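Local coordinates for protein alpha-amylase (Eubacterium rectale DSM 17629, PDB 6AZ5) that probably binds starch and related alpha-glucans as a family 41 carbohydrate-binding module of a surface-anchored bacterial amylase, at residues G40-F52 and Y101-I115. Residues are numbered along the deposited sequence; the frame is centred on the assembly and turned at random.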
# COMPACT_ATOMS: atom_id res chain seq x y z
N GLY A 40 -1.67 0.05 -10.72
CA GLY A 40 -2.02 -1.25 -11.24
C GLY A 40 -3.04 -1.96 -10.37
O GLY A 40 -3.45 -1.44 -9.33
N THR A 41 -3.46 -3.15 -10.79
CA THR A 41 -4.37 -3.95 -9.99
C THR A 41 -3.88 -5.38 -9.87
O THR A 41 -3.08 -5.85 -10.68
CB THR A 41 -5.80 -4.00 -10.57
OG1 THR A 41 -5.80 -4.77 -11.78
CG2 THR A 41 -6.32 -2.60 -10.87
N TYR A 42 -4.37 -6.07 -8.85
CA TYR A 42 -4.14 -7.50 -8.70
C TYR A 42 -5.45 -8.20 -8.39
O TYR A 42 -6.10 -7.89 -7.39
CB TYR A 42 -3.12 -7.78 -7.59
CG TYR A 42 -3.10 -9.21 -7.10
CD1 TYR A 42 -2.67 -10.24 -7.92
CD2 TYR A 42 -3.50 -9.52 -5.80
CE1 TYR A 42 -2.64 -11.54 -7.47
CE2 TYR A 42 -3.47 -10.83 -5.35
CZ TYR A 42 -3.04 -11.83 -6.18
OH TYR A 42 -3.01 -13.13 -5.73
N TYR A 43 -5.85 -9.14 -9.25
CA TYR A 43 -7.07 -9.87 -8.97
C TYR A 43 -6.82 -11.04 -8.02
O TYR A 43 -6.07 -11.96 -8.33
CB TYR A 43 -7.72 -10.40 -10.24
CG TYR A 43 -9.04 -11.08 -9.94
CD1 TYR A 43 -10.11 -10.36 -9.44
CD2 TYR A 43 -9.19 -12.45 -10.13
CE1 TYR A 43 -11.31 -10.98 -9.14
CE2 TYR A 43 -10.40 -13.07 -9.84
CZ TYR A 43 -11.45 -12.33 -9.35
OH TYR A 43 -12.65 -12.94 -9.05
N ASP A 44 -7.46 -10.97 -6.86
CA ASP A 44 -7.36 -11.99 -5.83
C ASP A 44 -8.41 -13.07 -6.07
O ASP A 44 -9.53 -12.96 -5.59
CB ASP A 44 -7.55 -11.33 -4.46
CG ASP A 44 -7.38 -12.29 -3.31
OD1 ASP A 44 -7.38 -13.52 -3.52
OD2 ASP A 44 -7.26 -11.80 -2.16
N ALA A 45 -8.03 -14.11 -6.80
CA ALA A 45 -8.97 -15.17 -7.15
C ALA A 45 -9.46 -15.96 -5.93
O ALA A 45 -10.52 -16.58 -5.99
CB ALA A 45 -8.34 -16.11 -8.16
N GLU A 46 -8.70 -15.92 -4.84
CA GLU A 46 -9.10 -16.61 -3.61
C GLU A 46 -10.26 -15.90 -2.91
O GLU A 46 -11.28 -16.52 -2.59
CB GLU A 46 -7.92 -16.74 -2.65
CG GLU A 46 -6.81 -17.67 -3.14
CD GLU A 46 -5.66 -17.80 -2.15
OE1 GLU A 46 -5.91 -18.21 -0.99
OE2 GLU A 46 -4.50 -17.49 -2.53
N ASN A 47 -10.11 -14.61 -2.67
CA ASN A 47 -11.16 -13.81 -2.03
C ASN A 47 -12.18 -13.27 -3.02
O ASN A 47 -13.15 -12.62 -2.61
CB ASN A 47 -10.53 -12.64 -1.26
CG ASN A 47 -9.62 -13.10 -0.15
OD1 ASN A 47 -10.04 -13.86 0.73
ND2 ASN A 47 -8.37 -12.66 -0.18
N LYS A 48 -11.96 -13.56 -4.30
CA LYS A 48 -12.62 -12.91 -5.45
C LYS A 48 -12.84 -11.40 -5.22
O LYS A 48 -13.96 -10.90 -5.32
CB LYS A 48 -13.93 -13.62 -5.83
CG LYS A 48 -15.05 -13.67 -4.79
CD LYS A 48 -16.09 -14.71 -5.19
CE LYS A 48 -17.50 -14.30 -4.76
NZ LYS A 48 -18.52 -14.58 -5.81
N VAL A 49 -11.75 -10.71 -4.94
CA VAL A 49 -11.72 -9.25 -4.88
C VAL A 49 -10.53 -8.70 -5.67
O VAL A 49 -9.60 -9.43 -6.01
CB VAL A 49 -11.63 -8.74 -3.43
CG1 VAL A 49 -12.84 -9.19 -2.63
CG2 VAL A 49 -10.33 -9.22 -2.78
N THR A 50 -10.55 -7.40 -5.96
CA THR A 50 -9.45 -6.77 -6.69
C THR A 50 -8.70 -5.77 -5.81
O THR A 50 -9.30 -4.94 -5.13
CB THR A 50 -9.96 -6.06 -7.96
OG1 THR A 50 -10.60 -7.01 -8.81
CG2 THR A 50 -8.81 -5.41 -8.72
N TRP A 51 -7.37 -5.87 -5.82
CA TRP A 51 -6.53 -4.97 -5.04
C TRP A 51 -5.92 -3.88 -5.92
O TRP A 51 -5.67 -4.10 -7.10
CB TRP A 51 -5.38 -5.73 -4.36
CG TRP A 51 -5.78 -6.84 -3.44
CD1 TRP A 51 -6.30 -8.06 -3.78
CD2 TRP A 51 -5.64 -6.85 -2.01
NE1 TRP A 51 -6.51 -8.82 -2.66
CE2 TRP A 51 -6.12 -8.10 -1.56
CE3 TRP A 51 -5.18 -5.92 -1.08
CZ2 TRP A 51 -6.13 -8.44 -0.21
CZ3 TRP A 51 -5.19 -6.26 0.26
CH2 TRP A 51 -5.67 -7.51 0.68
N PHE A 52 -5.69 -2.70 -5.34
CA PHE A 52 -4.77 -1.73 -5.95
C PHE A 52 -3.35 -2.28 -5.78
O PHE A 52 -3.04 -2.88 -4.76
CB PHE A 52 -4.87 -0.35 -5.28
CG PHE A 52 -6.18 0.35 -5.50
CD1 PHE A 52 -7.23 0.17 -4.61
CD2 PHE A 52 -6.36 1.20 -6.58
CE1 PHE A 52 -8.43 0.82 -4.80
CE2 PHE A 52 -7.56 1.85 -6.78
CZ PHE A 52 -8.60 1.66 -5.89
N TYR A 101 0.24 -6.83 2.16
CA TYR A 101 -1.21 -6.78 2.02
C TYR A 101 -1.80 -5.77 2.98
O TYR A 101 -1.81 -5.96 4.19
CB TYR A 101 -1.83 -8.15 2.25
CG TYR A 101 -1.40 -9.18 1.25
CD1 TYR A 101 -2.10 -9.37 0.06
CD2 TYR A 101 -0.28 -9.96 1.47
CE1 TYR A 101 -1.70 -10.31 -0.86
CE2 TYR A 101 0.12 -10.91 0.56
CZ TYR A 101 -0.58 -11.08 -0.60
OH TYR A 101 -0.17 -12.03 -1.51
N TYR A 102 -2.28 -4.67 2.41
CA TYR A 102 -2.81 -3.58 3.20
C TYR A 102 -4.32 -3.53 3.01
O TYR A 102 -4.82 -3.07 1.99
CB TYR A 102 -2.12 -2.27 2.79
CG TYR A 102 -2.59 -1.01 3.49
CD1 TYR A 102 -3.34 -1.07 4.66
CD2 TYR A 102 -2.22 0.24 3.02
CE1 TYR A 102 -3.76 0.08 5.30
CE2 TYR A 102 -2.62 1.40 3.66
CZ TYR A 102 -3.39 1.31 4.80
OH TYR A 102 -3.79 2.46 5.45
N VAL A 103 -5.02 -4.04 4.01
CA VAL A 103 -6.46 -3.88 4.09
C VAL A 103 -6.74 -2.59 4.84
O VAL A 103 -6.24 -2.39 5.94
CB VAL A 103 -7.15 -5.06 4.80
CG1 VAL A 103 -8.56 -4.68 5.23
CG2 VAL A 103 -7.18 -6.28 3.88
N ASP A 104 -7.51 -1.70 4.21
CA ASP A 104 -7.92 -0.45 4.84
C ASP A 104 -8.53 -0.77 6.21
O ASP A 104 -9.46 -1.57 6.30
CB ASP A 104 -8.92 0.29 3.96
CG ASP A 104 -9.20 1.70 4.45
OD1 ASP A 104 -8.41 2.60 4.12
OD2 ASP A 104 -10.19 1.89 5.19
N GLY A 105 -7.97 -0.18 7.26
CA GLY A 105 -8.42 -0.45 8.61
C GLY A 105 -7.42 -1.18 9.49
O GLY A 105 -7.69 -1.42 10.67
N SER A 106 -6.26 -1.54 8.93
CA SER A 106 -5.24 -2.26 9.70
C SER A 106 -3.84 -2.10 9.12
O SER A 106 -3.67 -1.71 7.97
CB SER A 106 -5.61 -3.74 9.79
OG SER A 106 -6.03 -4.25 8.54
N ASP A 107 -2.83 -2.41 9.94
CA ASP A 107 -1.45 -2.46 9.48
C ASP A 107 -1.31 -3.39 8.27
O ASP A 107 -2.00 -4.42 8.20
CB ASP A 107 -0.52 -2.92 10.61
CG ASP A 107 -0.10 -1.78 11.54
OD1 ASP A 107 -0.02 -0.62 11.08
OD2 ASP A 107 0.17 -2.05 12.73
N PRO A 108 -0.45 -3.04 7.31
CA PRO A 108 -0.18 -3.97 6.21
C PRO A 108 0.59 -5.18 6.72
O PRO A 108 1.42 -5.04 7.62
CB PRO A 108 0.66 -3.14 5.23
CG PRO A 108 0.43 -1.70 5.63
CD PRO A 108 0.24 -1.75 7.12
N VAL A 109 0.32 -6.35 6.14
CA VAL A 109 0.98 -7.58 6.57
C VAL A 109 1.58 -8.36 5.40
O VAL A 109 1.13 -8.24 4.26
CB VAL A 109 0.01 -8.49 7.32
CG1 VAL A 109 -0.27 -7.92 8.71
CG2 VAL A 109 -1.26 -8.67 6.51
N HIS A 110 2.59 -9.17 5.70
CA HIS A 110 3.30 -9.92 4.67
C HIS A 110 2.53 -11.13 4.17
O HIS A 110 2.84 -11.67 3.11
CB HIS A 110 4.66 -10.36 5.18
CG HIS A 110 5.68 -9.27 5.21
ND1 HIS A 110 5.96 -8.55 6.35
CD2 HIS A 110 6.46 -8.75 4.23
CE1 HIS A 110 6.89 -7.65 6.08
NE2 HIS A 110 7.21 -7.75 4.80
N GLU A 111 1.52 -11.57 4.92
CA GLU A 111 0.73 -12.70 4.47
C GLU A 111 -0.68 -12.29 4.07
O GLU A 111 -1.31 -11.46 4.72
CB GLU A 111 0.67 -13.80 5.52
CG GLU A 111 0.46 -15.18 4.91
CD GLU A 111 1.03 -16.29 5.77
OE1 GLU A 111 2.14 -16.12 6.32
OE2 GLU A 111 0.36 -17.34 5.89
N LYS A 112 -1.15 -12.89 2.99
CA LYS A 112 -2.45 -12.58 2.41
C LYS A 112 -3.60 -12.92 3.35
O LYS A 112 -3.75 -14.07 3.76
CB LYS A 112 -2.60 -13.33 1.09
CG LYS A 112 -3.94 -13.21 0.42
CD LYS A 112 -3.88 -13.90 -0.92
CE LYS A 112 -5.25 -14.25 -1.42
NZ LYS A 112 -5.20 -14.72 -2.83
N PRO A 113 -4.41 -11.91 3.70
CA PRO A 113 -5.55 -12.07 4.60
C PRO A 113 -6.81 -12.59 3.91
O PRO A 113 -6.86 -12.66 2.68
CB PRO A 113 -5.78 -10.65 5.13
CG PRO A 113 -5.32 -9.78 4.04
CD PRO A 113 -4.16 -10.49 3.38
N VAL A 114 -7.81 -12.93 4.71
CA VAL A 114 -9.09 -13.40 4.22
C VAL A 114 -10.06 -12.23 4.14
O VAL A 114 -10.27 -11.52 5.12
CB VAL A 114 -9.70 -14.50 5.13
CG1 VAL A 114 -10.97 -15.04 4.54
CG2 VAL A 114 -8.70 -15.64 5.36
N ILE A 115 -10.65 -12.03 2.96
CA ILE A 115 -11.67 -11.00 2.76
C ILE A 115 -12.96 -11.66 2.29
O ILE A 115 -12.92 -12.60 1.50
CB ILE A 115 -11.20 -9.93 1.74
CG1 ILE A 115 -9.99 -9.17 2.28
CG2 ILE A 115 -12.32 -8.95 1.39
CD1 ILE A 115 -9.29 -8.36 1.25
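Lys112 reaches from the C-terminal tail into the hairpin turn of 40-52 and ends between two acids. With CG anti to the backbone N and the rest extended, the chain carries NZ from the tail to both carboxylates. CB lies beside the Tyr101 ring, whose face is covered by Lys112 CA; CD is the first atom to approach 40-52, 4.0 Å from Glu46 OE2. CE lies against the Asp44 carboxylate, 3.1 Å from OD1, with Asn47 ND2 on its flank. NZ closes a salt bridge to Asp44 OD1 (2.6 Å) and a second to Glu46 OE2 (2.9 Å), its hydrogen bond weak.

Asp44 is fixed from several directions. Lys112 NZ meets OD1 from 53° out of the carboxylate plane, while Asn47 N comes to the same oxygen from the opposite face, an Asx motif within the turn. OD2 takes the indole NE1 of Trp51, which lies almost in the carboxylate plane on the anti side. This buried carboxylate thus has donors at both oxygens, and the nearby ammonium probably favours its charged form.

Asn47 grips the tail by both ends of its amide: OD1 accepts from Ile115 N at 2.9 Å, nearly straight at 173° although the donor sits above the carbonyl plane, and ND2 gives to Pro113 O at 3.2 Å.

The six-membered ring of Trp51 carries the apolar contact. Ile115 CD1 lies 3.5 Å from Trp51 CZ2, and Tyr101 turns its edge to the indole face in a T-shaped pair, planes at 72°.

The tail is thereby fastened to the hairpin of strands 35-44 and 49-58, a G1 bulge at its turn; strand 3-10 lies between 49-58 and 99-103 in the sheet, its Tyr8 meeting Tyr42 and Tyr101, its Tyr10 touching Val49 and Ile115.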